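Local coordinates for protein putative aminooxidase (Propionibacterium acnes, PDB 2BA9) that isomerises polyunsaturated fatty acids, producing conjugated linoleic acid, binds FAD and belongs to the flavin-containing amine oxidoreductase family, at residues P104-G107 against P108-A112; K339-E342 against E343-M347. All coordinates share one frame; numbering follows the deposited sequence.

Overall arrangement
Both contacts are local, each formed within the first turns of a helix at the protein surface. Contact 1 comes first along the chain and lies at the start of helix 106-122; contact 2 follows more than 200 residues later and opens helix 341-355. Their centres are 35 Å apart and their nearest atoms about 23 Å apart, so the two do not touch. Between helix 341-355 and the mixed seven-stranded sheet the link along the chain is direct, since strand 325-330 precedes the helix and strand 359-373 follows it. All four segments belong to the flavin-containing amine oxidoreductase region, and both contacts lie at the N-terminal ends of separate helices near the surface of this single-chain flavoprotein.

Contact 1. Residues P104-G107 against P108-A112; sequences PVRG and PQVMA
R106 and Q109 cross at about a right angle on one side of the first helical turn, the guanidinium plane standing 88° from the amide plane. The meeting is at the guanidinium edge: NH1 of R106 gives a weak hydrogen bond, 3.3 Å long, to OE1 of Q109, which lies in the guanidinium plane. In the arginine, CG stands anti to the backbone N (chi1 -173°) and the chain then bends at chi2 (46°), which carries it along the helix. There its CD passes 4.0 Å from CG2 of V110, whose side chain also crosses it nearly perpendicularly. The stronger partner of the guanidinium is D159, which forms a salt bridge with NE, while A156 touches both R106 and Q109.

These contacts belong to the N-terminal turn of helix 106-122, where D103 OD1 accepts hydrogen bonds from the backbone N atoms of V105 and R106. The regular i to i+4 ladder is under way by V110, whose N bonds to O of R106 at 3.0 Å, and M111 N continues it to O of G107.

V105 takes the other end of the Q109 amide. Its side chain runs beside that of Q109 and in the same direction, bringing CG1 to 3.5 Å from NE2. A water bridges the two residues, donating to O of V105 at 2.7 Å and accepting a weak bond from NE2 of Q109. P108 has no N-H to offer, and its ring sits against the backbone before the helix, CD 3.3 Å from O of P104.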
loop_
_atom_site.group_PDB
_atom_site.type_symbol
_atom_site.label_atom_id
_atom_site.label_comp_id
_atom_site.label_asym_id
_atom_site.label_seq_id
_atom_site.Cartn_x
_atom_site.Cartn_y
_atom_site.Cartn_z
ATOM N N PRO A 104 -8.165 -20.994 24.675
ATOM C CA PRO A 104 -7.413 -21.333 25.895
ATOM C C PRO A 104 -5.986 -21.830 25.677
ATOM O O PRO A 104 -5.131 -21.617 26.537
ATOM C CB PRO A 104 -8.244 -22.462 26.521
ATOM C CG PRO A 104 -9.567 -22.410 25.865
ATOM C CD PRO A 104 -9.322 -21.893 24.491
ATOM N N VAL A 105 -5.756 -22.520 24.564
ATOM C CA VAL A 105 -4.436 -23.045 24.222
ATOM C C VAL A 105 -3.659 -22.058 23.349
ATOM O O VAL A 105 -2.488 -21.774 23.611
ATOM C CB VAL A 105 -4.542 -24.365 23.455
ATOM C CG1 VAL A 105 -3.147 -24.950 23.244
ATOM C CG2 VAL A 105 -5.440 -25.341 24.196
ATOM N N ARG A 106 -4.317 -21.544 22.313
ATOM C CA ARG A 106 -3.649 -20.693 21.327
ATOM C C ARG A 106 -3.394 -19.295 21.891
ATOM O O ARG A 106 -2.330 -18.704 21.660
ATOM C CB ARG A 106 -4.473 -20.618 20.029
ATOM C CG ARG A 106 -3.780 -19.875 18.866
ATOM C CD ARG A 106 -2.323 -20.294 18.678
ATOM N NE ARG A 106 -1.814 -19.952 17.347
ATOM C CZ ARG A 106 -0.609 -20.280 16.877
ATOM N NH1 ARG A 106 0.255 -20.945 17.632
ATOM N NH2 ARG A 106 -0.262 -19.931 15.643
ATOM N N GLY A 107 -4.366 -18.775 22.635
ATOM C CA GLY A 107 -4.294 -17.412 23.164
ATOM C C GLY A 107 -2.995 -17.071 23.883
ATOM O O GLY A 107 -2.340 -16.065 23.555
ATOM N N PRO A 108 -2.625 -17.883 24.892
ATOM C CA PRO A 108 -1.357 -17.659 25.602
ATOM C C PRO A 108 -0.100 -17.850 24.736
ATOM O O PRO A 108 0.942 -17.276 25.050
ATOM C CB PRO A 108 -1.391 -18.706 26.725
ATOM C CG PRO A 108 -2.844 -19.169 26.813
ATOM C CD PRO A 108 -3.375 -19.034 25.443
ATOM N N GLN A 109 -0.193 -18.643 23.670
ATOM C CA GLN A 109 0.944 -18.843 22.768
ATOM C C GLN A 109 1.212 -17.581 21.957
ATOM O O GLN A 109 2.347 -17.102 21.882
ATOM C CB GLN A 109 0.705 -20.035 21.843
ATOM C CG GLN A 109 0.804 -21.383 22.539
ATOM C CD GLN A 109 0.136 -22.514 21.750
ATOM O OE1 GLN A 109 -0.270 -22.333 20.609
ATOM N NE2 GLN A 109 0.012 -23.681 22.374
ATOM N N VAL A 110 0.152 -17.042 21.370
ATOM C CA VAL A 110 0.213 -15.777 20.652
ATOM C C VAL A 110 0.816 -14.675 21.532
ATOM O O VAL A 110 1.791 -14.032 21.160
ATOM C CB VAL A 110 -1.187 -15.340 20.155
ATOM C CG1 VAL A 110 -1.126 -13.948 19.505
ATOM C CG2 VAL A 110 -1.745 -16.353 19.155
ATOM N N MET A 111 0.249 -14.490 22.713
ATOM C CA MET A 111 0.677 -13.409 23.599
ATOM C C MET A 111 2.133 -13.540 24.044
ATOM O O MET A 111 2.817 -12.540 24.205
ATOM C CB MET A 111 -0.257 -13.313 24.809
ATOM C CG MET A 111 -1.639 -12.791 24.431
ATOM S SD MET A 111 -1.611 -11.074 23.831
ATOM C CE MET A 111 -1.504 -11.277 22.044
ATOM N N ALA A 112 2.606 -14.771 24.197
ATOM C CA ALA A 112 4.013 -15.010 24.540
ATOM C C ALA A 112 4.925 -14.604 23.374
ATOM O O ALA A 112 5.881 -13.852 23.563
ATOM C CB ALA A 112 4.232 -16.461 24.927
HETATM O O HOH W 1 -0.872 -22.878 25.481
#

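Contact 2. Residues K339-E342 against E343-M347; sequences KTQE and ECRQM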
loop_
_atom_site.group_PDB
_atom_site.type_symbol
_atom_site.label_atom_id
_atom_site.label_comp_id
_atom_site.label_asym_id
_atom_site.label_seq_id
_atom_site.Cartn_x
_atom_site.Cartn_y
_atom_site.Cartn_z
ATOM N N LYS A 339 -5.787 -16.855 -9.729
ATOM C CA LYS A 339 -7.225 -17.110 -9.752
ATOM C C LYS A 339 -7.860 -16.141 -10.750
ATOM O O LYS A 339 -7.390 -15.020 -10.875
ATOM C CB LYS A 339 -7.811 -16.918 -8.352
ATOM C CG LYS A 339 -7.203 -17.799 -7.268
ATOM C CD LYS A 339 -7.270 -19.289 -7.617
ATOM C CE LYS A 339 -7.096 -20.166 -6.396
ATOM N NZ LYS A 339 -6.955 -21.623 -6.745
ATOM N N THR A 340 -8.886 -16.573 -11.481
ATOM C CA THR A 340 -9.521 -15.733 -12.503
ATOM C C THR A 340 -10.413 -14.706 -11.823
ATOM O O THR A 340 -10.825 -14.906 -10.685
ATOM C CB THR A 340 -10.391 -16.553 -13.505
ATOM O OG1 THR A 340 -11.534 -17.103 -12.839
ATOM C CG2 THR A 340 -9.586 -17.704 -14.173
ATOM N N GLN A 341 -10.710 -13.606 -12.507
ATOM C CA GLN A 341 -11.665 -12.629 -11.962
ATOM C C GLN A 341 -13.042 -13.295 -11.856
ATOM O O GLN A 341 -13.769 -13.061 -10.899
ATOM C CB GLN A 341 -11.694 -11.315 -12.770
ATOM C CG GLN A 341 -12.516 -11.308 -14.047
ATOM C CD GLN A 341 -13.079 -9.914 -14.392
ATOM O OE1 GLN A 341 -13.563 -9.185 -13.509
ATOM N NE2 GLN A 341 -13.040 -9.559 -15.689
ATOM N N GLU A 342 -13.337 -14.163 -12.833
ATOM C CA GLU A 342 -14.573 -14.941 -12.908
ATOM C C GLU A 342 -14.844 -15.692 -11.614
ATOM O O GLU A 342 -15.907 -15.538 -10.999
ATOM C CB GLU A 342 -14.482 -15.964 -14.068
ATOM C CG GLU A 342 -15.797 -16.576 -14.502
ATOM C CD GLU A 342 -15.660 -17.797 -15.453
ATOM O OE1 GLU A 342 -14.529 -18.203 -15.842
ATOM O OE2 GLU A 342 -16.728 -18.355 -15.815
ATOM N N GLU A 343 -13.878 -16.514 -11.219
ATOM C CA GLU A 343 -14.076 -17.456 -10.130
ATOM C C GLU A 343 -14.019 -16.749 -8.782
ATOM O O GLU A 343 -14.664 -17.162 -7.824
ATOM C CB GLU A 343 -13.025 -18.571 -10.204
ATOM C CG GLU A 343 -11.624 -18.167 -9.741
ATOM C CD GLU A 343 -10.644 -19.321 -9.805
ATOM O OE1 GLU A 343 -10.930 -20.378 -9.201
ATOM O OE2 GLU A 343 -9.581 -19.167 -10.440
ATOM N N CYS A 344 -13.236 -15.682 -8.721
ATOM C CA CYS A 344 -13.149 -14.865 -7.529
ATOM C C CYS A 344 -14.433 -14.065 -7.281
ATOM O O CYS A 344 -14.885 -13.974 -6.139
ATOM C CB CYS A 344 -11.937 -13.942 -7.618
ATOM S SG CYS A 344 -10.376 -14.867 -7.537
ATOM N N ARG A 345 -15.021 -13.493 -8.334
ATOM C CA ARG A 345 -16.304 -12.813 -8.178
ATOM C C ARG A 345 -17.382 -13.793 -7.694
ATOM O O ARG A 345 -18.196 -13.442 -6.840
ATOM C CB ARG A 345 -16.759 -12.101 -9.458
ATOM C CG ARG A 345 -18.054 -11.274 -9.258
ATOM C CD ARG A 345 -18.537 -10.585 -10.535
ATOM N NE ARG A 345 -17.628 -9.536 -10.979
ATOM C CZ ARG A 345 -17.696 -8.908 -12.154
ATOM N NH1 ARG A 345 -18.641 -9.199 -13.034
ATOM N NH2 ARG A 345 -16.807 -7.972 -12.458
ATOM N N GLN A 346 -17.390 -15.019 -8.219
ATOM C CA GLN A 346 -18.360 -16.010 -7.739
ATOM C C GLN A 346 -18.133 -16.342 -6.257
ATOM O O GLN A 346 -19.090 -16.538 -5.507
ATOM C CB GLN A 346 -18.348 -17.283 -8.597
ATOM C CG GLN A 346 -19.489 -18.277 -8.283
ATOM C CD GLN A 346 -20.880 -17.686 -8.470
ATOM O OE1 GLN A 346 -21.143 -16.984 -9.452
ATOM N NE2 GLN A 346 -21.790 -17.990 -7.543
ATOM N N MET A 347 -16.871 -16.381 -5.831
ATOM C CA MET A 347 -16.558 -16.588 -4.415
ATOM C C MET A 347 -17.033 -15.439 -3.540
ATOM O O MET A 347 -17.394 -15.656 -2.391
ATOM C CB MET A 347 -15.071 -16.847 -4.205
ATOM C CG MET A 347 -14.684 -18.278 -4.525
ATOM S SD MET A 347 -12.968 -18.677 -4.185
ATOM C CE MET A 347 -12.245 -18.175 -5.753
HETATM O O HOH W 2 -9.162 -22.417 -8.620
#
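Two first torsions of similar sense bring T340 and E343 together. In T340, chi1 of 67° places OG1 between its own backbone N and carbonyl carbon; in E343, chi1 of 76° puts CG in the equivalent place, and the extended chain beyond it returns the carboxylate toward the start of the helix. The side chains cross at about a right angle, with CG of E343 3.3 Å from OG1 of T340.

Each residue then binds the other's backbone. E343 N donates to OG1 of T340 at 2.9 Å, and T340 N donates over the same distance to OE2 of E343, which receives it on its anti lone pair, the one away from OE1. Both bonds are fairly straight. The first holds OG1 over the start of the helix, the second holds OE2 against the backbone N of T340.

K339 passes obliquely across E343, its CD 3.7 Å from OE2. The charged ends do not touch; a water joins them, accepting from NZ of K339 and donating to OE1 of E343 at 2.8 Å. On the buried side, SG of C344 packs 3.4 Å from CB of K339, and R331 lies against C344 as well as bonding to the backbone O of K339. Farther along, R345 lies beside Q341, pointing the same way, but its salt bridge is to E365.

Main-chain bonds from C344 N to T340 O and from R345 N to Q341 O carry the helix onward. With T340 at the N-cap and E343 three residues later, the reciprocal pair of side-chain-to-backbone bonds is a capping box, a common way of closing the N-terminus of an alpha-helix, here helix 341-355.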